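Local coordinates for protein 11R-lipoxygenase (Gersemia fruticosa, PDB 3VF1) that probably acts as a calcium-regulated, non-heme iron lipoxygenase that inserts both atoms of molecular oxygen into polyunsaturated fatty acids, at residues 28-42 / 53-65. Residues are numbered along the deposited sequence; the frame is centred on the assembly and turned at random.
Unlike the reference sequence in segment 53-65: Y60 (reference Asp).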
ATOM      1  N   THR A  28      15.984  -6.088  23.922  1.00 46.79           N
ATOM      2  CA  THR A  28      16.005  -4.840  23.169  1.00 49.89           C
ATOM      3  C   THR A  28      15.641  -5.100  21.712  1.00 50.20           C
ATOM      4  O   THR A  28      16.071  -6.091  21.122  1.00 49.68           O
ATOM      5  CB  THR A  28      17.392  -4.176  23.230  1.00 53.35           C
ATOM      6  OG1 THR A  28      17.777  -3.988  24.597  1.00 55.19           O
ATOM      7  CG2 THR A  28      17.376  -2.828  22.517  1.00 53.35           C
ATOM      8  N   GLY A  29      14.838  -4.211  21.136  1.00 48.91           N
ATOM      9  CA  GLY A  29      14.437  -4.341  19.748  1.00 50.34           C
ATOM     10  C   GLY A  29      15.577  -4.031  18.799  1.00 51.98           C
ATOM     11  O   GLY A  29      16.708  -3.804  19.231  1.00 56.29           O
ATOM     12  N   ASP A  30      15.281  -4.013  17.504  1.00 53.08           N
ATOM     13  CA  ASP A  30      16.311  -3.808  16.490  1.00 57.83           C
ATOM     14  C   ASP A  30      16.567  -2.327  16.211  1.00 55.68           C
ATOM     15  O   ASP A  30      17.518  -1.979  15.512  1.00 61.80           O
ATOM     16  CB  ASP A  30      15.945  -4.537  15.192  1.00 57.99           C
ATOM     17  CG  ASP A  30      14.605  -4.097  14.631  1.00 63.75           C
ATOM     18  OD1 ASP A  30      14.167  -2.968  14.936  1.00 60.18           O
ATOM     19  OD2 ASP A  30      13.989  -4.884  13.879  1.00 70.39           O
ATOM     20  N   LEU A  31      15.721  -1.459  16.755  1.00 51.69           N
ATOM     21  CA  LEU A  31      15.920  -0.022  16.612  1.00 49.45           C
ATOM     22  C   LEU A  31      16.819   0.493  17.728  1.00 51.64           C
ATOM     23  O   LEU A  31      16.935  -0.131  18.782  1.00 55.22           O
ATOM     24  CB  LEU A  31      14.582   0.719  16.627  1.00 47.21           C
ATOM     25  CG  LEU A  31      13.577   0.293  15.554  1.00 46.84           C
ATOM     26  CD1 LEU A  31      12.338   1.171  15.614  1.00 47.39           C
ATOM     27  CD2 LEU A  31      14.204   0.339  14.168  1.00 45.44           C
ATOM     28  N   ARG A  32      17.452   1.635  17.488  1.00 52.94           N
ATOM     29  CA  ARG A  32      18.431   2.182  18.418  1.00 58.62           C
ATOM     30  C   ARG A  32      18.467   3.703  18.326  1.00 63.11           C
ATOM     31  O   ARG A  32      18.893   4.263  17.317  1.00 61.99           O
ATOM     32  CB  ARG A  32      19.814   1.605  18.111  1.00 62.93           C
ATOM     33  CG  ARG A  32      20.972   2.309  18.798  1.00 71.00           C
ATOM     34  CD  ARG A  32      21.058   1.964  20.274  1.00 76.86           C
ATOM     35  NE  ARG A  32      22.271   2.515  20.875  1.00 84.48           N
ATOM     36  CZ  ARG A  32      22.375   3.738  21.389  1.00 87.34           C
ATOM     37  NH1 ARG A  32      21.334   4.560  21.397  1.00 82.65           N
ATOM     38  NH2 ARG A  32      23.529   4.139  21.906  1.00 90.87           N
ATOM     39  N   GLY A  33      18.019   4.367  19.386  1.00 65.95           N
ATOM     40  CA  GLY A  33      18.029   5.816  19.434  1.00 66.90           C
ATOM     41  C   GLY A  33      19.423   6.339  19.719  1.00 77.57           C
ATOM     42  O   GLY A  33      20.382   5.569  19.779  1.00 78.92           O
ATOM     43  N   ALA A  34      19.538   7.652  19.889  1.00 78.47           N
ATOM     44  CA  ALA A  34      20.815   8.266  20.227  1.00 79.41           C
ATOM     45  C   ALA A  34      20.913   8.473  21.734  1.00 84.16           C
ATOM     46  O   ALA A  34      19.911   8.753  22.395  1.00 83.16           O
ATOM     47  CB  ALA A  34      20.973   9.587  19.499  1.00 81.43           C
ATOM     48  N   GLY A  35      22.120   8.330  22.270  1.00 86.08           N
ATOM     49  CA  GLY A  35      22.350   8.509  23.692  1.00 87.91           C
ATOM     50  C   GLY A  35      23.058   7.318  24.307  1.00 88.16           C
ATOM     51  O   GLY A  35      23.621   6.485  23.594  1.00 85.52           O
ATOM     52  N   THR A  36      23.027   7.234  25.633  1.00 87.25           N
ATOM     53  CA  THR A  36      23.716   6.166  26.350  1.00 87.69           C
ATOM     54  C   THR A  36      22.854   5.588  27.468  1.00 84.69           C
ATOM     55  O   THR A  36      22.532   4.400  27.465  1.00 85.40           O
ATOM     56  CB  THR A  36      25.037   6.672  26.961  1.00 92.65           C
ATOM     57  OG1 THR A  36      25.890   7.166  25.921  1.00 95.06           O
ATOM     58  CG2 THR A  36      25.747   5.552  27.709  1.00 92.53           C
ATOM     59  N   ASP A  37      22.486   6.433  28.426  1.00 87.54           N
ATOM     60  CA  ASP A  37      21.743   5.983  29.596  1.00 90.67           C
ATOM     61  C   ASP A  37      20.298   5.646  29.233  1.00 89.70           C
ATOM     62  O   ASP A  37      19.434   6.522  29.207  1.00 90.64           O
ATOM     63  CB  ASP A  37      21.775   7.055  30.687  1.00 91.49           C
ATOM     64  CG  ASP A  37      21.538   6.484  32.072  1.00 92.37           C
ATOM     65  OD1 ASP A  37      20.420   5.992  32.330  1.00 92.88           O
ATOM     66  OD2 ASP A  37      22.468   6.532  32.902  1.00 93.94           O
ATOM     67  N   ALA A  38      20.041   4.373  28.954  1.00 83.94           N
ATOM     68  CA  ALA A  38      18.699   3.925  28.597  1.00 81.45           C
ATOM     69  C   ALA A  38      18.020   3.242  29.780  1.00 78.06           C
ATOM     70  O   ALA A  38      17.121   2.420  29.602  1.00 77.21           O
ATOM     71  CB  ALA A  38      18.763   2.980  27.418  1.00 77.04           C
ATOM     72  N   SER A  39      18.454   3.590  30.987  1.00 78.43           N
ATOM     73  CA  SER A  39      17.898   3.007  32.200  1.00 81.17           C
ATOM     74  C   SER A  39      16.442   3.418  32.400  1.00 79.35           C
ATOM     75  O   SER A  39      16.060   4.552  32.111  1.00 79.07           O
ATOM     76  CB  SER A  39      18.719   3.434  33.416  1.00 84.58           C
ATOM     77  OG  SER A  39      20.070   3.027  33.288  1.00 86.29           O
ATOM     78  N   VAL A  40      15.638   2.486  32.902  1.00 77.22           N
ATOM     79  CA  VAL A  40      14.229   2.745  33.172  1.00 77.86           C
ATOM     80  C   VAL A  40      13.817   2.068  34.471  1.00 76.09           C
ATOM     81  O   VAL A  40      14.602   1.340  35.077  1.00 73.87           O
ATOM     82  CB  VAL A  40      13.329   2.222  32.038  1.00 71.10           C
ATOM     83  CG1 VAL A  40      13.672   2.908  30.724  1.00 72.97           C
ATOM     84  CG2 VAL A  40      13.459   0.712  31.910  1.00 69.15           C
ATOM     85  N   SER A  41      12.584   2.317  34.895  1.00 72.36           N
ATOM     86  CA  SER A  41      12.034   1.656  36.069  1.00 74.44           C
ATOM     87  C   SER A  41      10.816   0.832  35.665  1.00 71.53           C
ATOM     88  O   SER A  41      10.072   1.220  34.766  1.00 70.91           O
ATOM     89  CB  SER A  41      11.656   2.684  37.136  1.00 80.08           C
ATOM     90  OG  SER A  41      10.695   3.602  36.645  1.00 81.26           O
ATOM     91  N   ILE A  42      10.617  -0.304  36.327  1.00 70.63           N
ATOM     92  CA  ILE A  42       9.524  -1.205  35.978  1.00 69.62           C
ATOM     93  C   ILE A  42       8.651  -1.558  37.183  1.00 70.97           C
ATOM     94  O   ILE A  42       9.115  -2.179  38.138  1.00 71.88           O
ATOM     95  CB  ILE A  42      10.056  -2.505  35.335  1.00 69.07           C
ATOM     96  CG1 ILE A  42       8.902  -3.473  35.069  1.00 67.44           C
ATOM     97  CG2 ILE A  42      11.112  -3.156  36.222  1.00 69.28           C
ATOM     98  CD1 ILE A  42       9.289  -4.667  34.229  1.00 63.54           C
ATOM     99  N   SER A  53       6.777  -2.035  43.709  1.00 75.07           N
ATOM    100  CA  SER A  53       7.448  -0.741  43.674  1.00 78.75           C
ATOM    101  C   SER A  53       8.359  -0.651  42.453  1.00 76.84           C
ATOM    102  O   SER A  53       8.844  -1.665  41.951  1.00 75.59           O
ATOM    103  CB  SER A  53       8.255  -0.520  44.954  1.00 82.74           C
ATOM    104  OG  SER A  53       8.820   0.781  44.980  1.00 82.52           O
ATOM    105  N   ALA A  54       8.588   0.572  41.988  1.00 74.94           N
ATOM    106  CA  ALA A  54       9.358   0.805  40.773  1.00 73.99           C
ATOM    107  C   ALA A  54      10.800   0.320  40.898  1.00 74.44           C
ATOM    108  O   ALA A  54      11.646   1.004  41.476  1.00 73.92           O
ATOM    109  CB  ALA A  54       9.334   2.285  40.423  1.00 73.30           C
ATOM    110  N   PHE A  55      11.076  -0.862  40.353  1.00 73.89           N
ATOM    111  CA  PHE A  55      12.445  -1.356  40.264  1.00 72.67           C
ATOM    112  C   PHE A  55      13.246  -0.434  39.356  1.00 78.15           C
ATOM    113  O   PHE A  55      12.675   0.406  38.661  1.00 76.60           O
ATOM    114  CB  PHE A  55      12.474  -2.780  39.708  1.00 72.30           C
ATOM    115  CG  PHE A  55      11.811  -3.793  40.594  1.00 79.80           C
ATOM    116  CD1 PHE A  55      12.446  -4.254  41.733  1.00 82.14           C
ATOM    117  CD2 PHE A  55      10.558  -4.292  40.285  1.00 77.26           C
ATOM    118  CE1 PHE A  55      11.841  -5.187  42.551  1.00 84.38           C
ATOM    119  CE2 PHE A  55       9.949  -5.227  41.098  1.00 76.33           C
ATOM    120  CZ  PHE A  55      10.591  -5.675  42.232  1.00 80.31           C
ATOM    121  N   SER A  56      14.565  -0.589  39.361  1.00 79.55           N
ATOM    122  CA  SER A  56      15.430   0.230  38.517  1.00 80.48           C
ATOM    123  C   SER A  56      16.261  -0.633  37.575  1.00 79.65           C
ATOM    124  O   SER A  56      17.200  -1.310  37.996  1.00 78.69           O
ATOM    125  CB  SER A  56      16.344   1.105  39.377  1.00 81.85           C
ATOM    126  OG  SER A  56      15.615   2.169  39.966  1.00 80.59           O
ATOM    127  N   LEU A  57      15.901  -0.604  36.297  1.00 76.42           N
ATOM    128  CA  LEU A  57      16.616  -1.354  35.273  1.00 75.48           C
ATOM    129  C   LEU A  57      17.703  -0.489  34.650  1.00 79.25           C
ATOM    130  O   LEU A  57      17.412   0.494  33.969  1.00 75.96           O
ATOM    131  CB  LEU A  57      15.644  -1.825  34.193  1.00 73.09           C
ATOM    132  CG  LEU A  57      14.457  -2.645  34.697  1.00 68.71           C
ATOM    133  CD1 LEU A  57      13.522  -2.991  33.552  1.00 66.55           C
ATOM    134  CD2 LEU A  57      14.935  -3.906  35.402  1.00 70.82           C
ATOM    135  N   ASP A  58      18.957  -0.860  34.886  1.00 79.64           N
ATOM    136  CA  ASP A  58      20.087  -0.114  34.352  1.00 81.91           C
ATOM    137  C   ASP A  58      20.483  -0.642  32.978  1.00 79.13           C
ATOM    138  O   ASP A  58      20.855  -1.807  32.835  1.00 74.00           O
ATOM    139  CB  ASP A  58      21.281  -0.196  35.304  1.00 87.13           C
ATOM    140  CG  ASP A  58      20.990   0.416  36.659  1.00 90.72           C
ATOM    141  OD1 ASP A  58      20.158   1.348  36.726  1.00 89.63           O
ATOM    142  OD2 ASP A  58      21.591  -0.034  37.656  1.00 93.68           O
ATOM    143  N   LYS A  59      20.397   0.221  31.971  1.00 76.48           N
ATOM    144  CA  LYS A  59      20.781  -0.142  30.614  1.00 75.50           C
ATOM    145  C   LYS A  59      21.730   0.904  30.044  1.00 79.16           C
ATOM    146  O   LYS A  59      21.405   2.091  30.000  1.00 78.80           O
ATOM    147  CB  LYS A  59      19.544  -0.268  29.725  1.00 74.54           C
ATOM    148  CG  LYS A  59      19.852  -0.602  28.271  1.00 69.68           C
ATOM    149  CD  LYS A  59      20.603  -1.918  28.142  1.00 67.64           C
ATOM    150  CE  LYS A  59      20.841  -2.275  26.683  1.00 64.09           C
ATOM    151  NZ  LYS A  59      21.656  -3.511  26.526  1.00 59.15           N
ATOM    152  N   TYR A  60      22.904   0.455  29.613  1.00 79.02           N
ATOM    153  CA  TYR A  60      23.902   1.348  29.042  1.00 86.17           C
ATOM    154  C   TYR A  60      24.368   0.824  27.690  1.00 85.05           C
ATOM    155  O   TYR A  60      24.702  -0.354  27.553  1.00 84.23           O
ATOM    156  CB  TYR A  60      25.098   1.484  29.987  1.00 90.00           C
ATOM    157  CG  TYR A  60      24.725   1.937  31.381  1.00 86.75           C
ATOM    158  CD1 TYR A  60      24.443   3.271  31.647  1.00 87.41           C
ATOM    159  CD2 TYR A  60      24.659   1.032  32.432  1.00 82.54           C
ATOM    160  CE1 TYR A  60      24.102   3.690  32.918  1.00 91.90           C
ATOM    161  CE2 TYR A  60      24.321   1.442  33.709  1.00 82.96           C
ATOM    162  CZ  TYR A  60      24.043   2.771  33.946  1.00 91.18           C
ATOM    163  OH  TYR A  60      23.705   3.185  35.214  1.00 89.05           O
ATOM    164  N   PHE A  61      24.385   1.702  26.693  1.00 84.97           N
ATOM    165  CA  PHE A  61      24.812   1.324  25.352  1.00 92.85           C
ATOM    166  C   PHE A  61      26.290   1.631  25.144  1.00102.55           C
ATOM    167  O   PHE A  61      26.712   2.787  25.217  1.00 97.99           O
ATOM    168  CB  PHE A  61      23.969   2.043  24.298  1.00 88.60           C
ATOM    169  CG  PHE A  61      22.562   1.523  24.192  1.00 83.10           C
ATOM    170  CD1 PHE A  61      22.314   0.271  23.655  1.00 82.35           C
ATOM    171  CD2 PHE A  61      21.489   2.288  24.623  1.00 82.33           C
ATOM    172  CE1 PHE A  61      21.022  -0.212  23.553  1.00 77.67           C
ATOM    173  CE2 PHE A  61      20.195   1.808  24.522  1.00 77.72           C
ATOM    174  CZ  PHE A  61      19.962   0.557  23.987  1.00 71.46           C
ATOM    175  N   HIS A  62      27.073   0.587  24.886  1.00108.22           N
ATOM    176  CA  HIS A  62      28.512   0.729  24.688  1.00110.78           C
ATOM    177  C   HIS A  62      28.805   1.633  23.493  1.00111.96           C
ATOM    178  O   HIS A  62      29.298   2.749  23.656  1.00111.48           O
ATOM    179  CB  HIS A  62      29.162  -0.643  24.482  1.00111.83           C
ATOM    180  CG  HIS A  62      28.864  -1.622  25.575  1.00116.91           C
ATOM    181  ND1 HIS A  62      27.788  -2.482  25.532  1.00118.23           N
ATOM    182  CD2 HIS A  62      29.501  -1.876  26.743  1.00121.88           C
ATOM    183  CE1 HIS A  62      27.776  -3.225  26.624  1.00117.02           C
ATOM    184  NE2 HIS A  62      28.804  -2.877  27.376  1.00120.93           N
ATOM    185  N   ASN A  63      28.499   1.144  22.296  1.00112.39           N
ATOM    186  CA  ASN A  63      28.697   1.917  21.076  1.00110.93           C
ATOM    187  C   ASN A  63      27.357   2.345  20.484  1.00108.57           C
ATOM    188  O   ASN A  63      26.303   2.057  21.050  1.00106.15           O
ATOM    189  CB  ASN A  63      29.505   1.115  20.053  1.00109.50           C
ATOM    190  CG  ASN A  63      28.858  -0.213  19.707  1.00109.51           C
ATOM    191  OD1 ASN A  63      28.058  -0.303  18.777  1.00109.42           O
ATOM    192  ND2 ASN A  63      29.211  -1.253  20.453  1.00107.43           N
ATOM    193  N   ASP A  64      27.400   3.036  19.351  1.00109.45           N
ATOM    194  CA  ASP A  64      26.187   3.552  18.728  1.00112.40           C
ATOM    195  C   ASP A  64      25.524   2.517  17.819  1.00111.41           C
ATOM    196  O   ASP A  64      24.299   2.474  17.709  1.00108.96           O
ATOM    197  CB  ASP A  64      26.502   4.815  17.923  1.00117.73           C
ATOM    198  CG  ASP A  64      25.260   5.448  17.325  1.00120.90           C
ATOM    199  OD1 ASP A  64      24.189   5.377  17.965  1.00110.56           O
ATOM    200  OD2 ASP A  64      25.354   6.013  16.215  1.00122.89           O
ATOM    201  N   PHE A  65      26.337   1.688  17.171  1.00110.59           N
ATOM    202  CA  PHE A  65      25.831   0.719  16.203  1.00113.34           C
ATOM    203  C   PHE A  65      25.050  -0.422  16.851  1.00110.07           C
ATOM    204  O   PHE A  65      24.061  -0.898  16.294  1.00108.52           O
ATOM    205  CB  PHE A  65      26.985   0.139  15.378  1.00119.73           C
ATOM    206  CG  PHE A  65      27.632   1.130  14.444  1.00126.64           C
ATOM    207  CD1 PHE A  65      27.014   2.332  14.131  1.00124.82           C
ATOM    208  CD2 PHE A  65      28.864   0.851  13.873  1.00126.60           C
ATOM    209  CE1 PHE A  65      27.614   3.233  13.272  1.00127.42           C
ATOM    210  CE2 PHE A  65      29.466   1.748  13.013  1.00124.43           C
ATOM    211  CZ  PHE A  65      28.841   2.940  12.712  1.00128.22           C
TER
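The guanidinium of R32 lies flat on the ring of F61. The planes are 21° apart, and R32 CZ is 4.0 Å from the ring centroid, a cation-pi contact. R32 CD covers the same ring face, a CH-pi contact. The chain reaches the ring because it bends at chi2 (75°). R32 NH2 donates to G35 O at 2.9 Å, close to the guanidinium plane, which would help hold the group flat. D64 OD1 lies over the opposite face, 4.2 Å from R32 NH2; the charges attract, but no N-H points at the oxygen. A38 CB touches F61 CE2.

The short, weakly bonded strand 55-57 pairs antiparallel with the start of strand 40-46. V40 and L57 form a hydrogen-bonded pair, with L57 N to V40 O at 2.6 Å and V40 N to L57 O at 2.9 Å. Beyond the strands, A38 N bonds K59 O. S39 OG accepts from K59 N at 3.1 Å, a side chain taking the place of a backbone acceptor. It donates to D37 OD1, which may hold it there.

On the core side, I42 CG2 meets L57 CD1 at 3.6 Å. Here L57 also touches V26 of strand 20-28, the other sheet of the PLAT beta-sandwich.

G33 and G35 are predicted ligands of one calcium site, D58 of a second. Through its stack and its bond to G35 O, R32 links the loop of the first to 53-65, which carries D58.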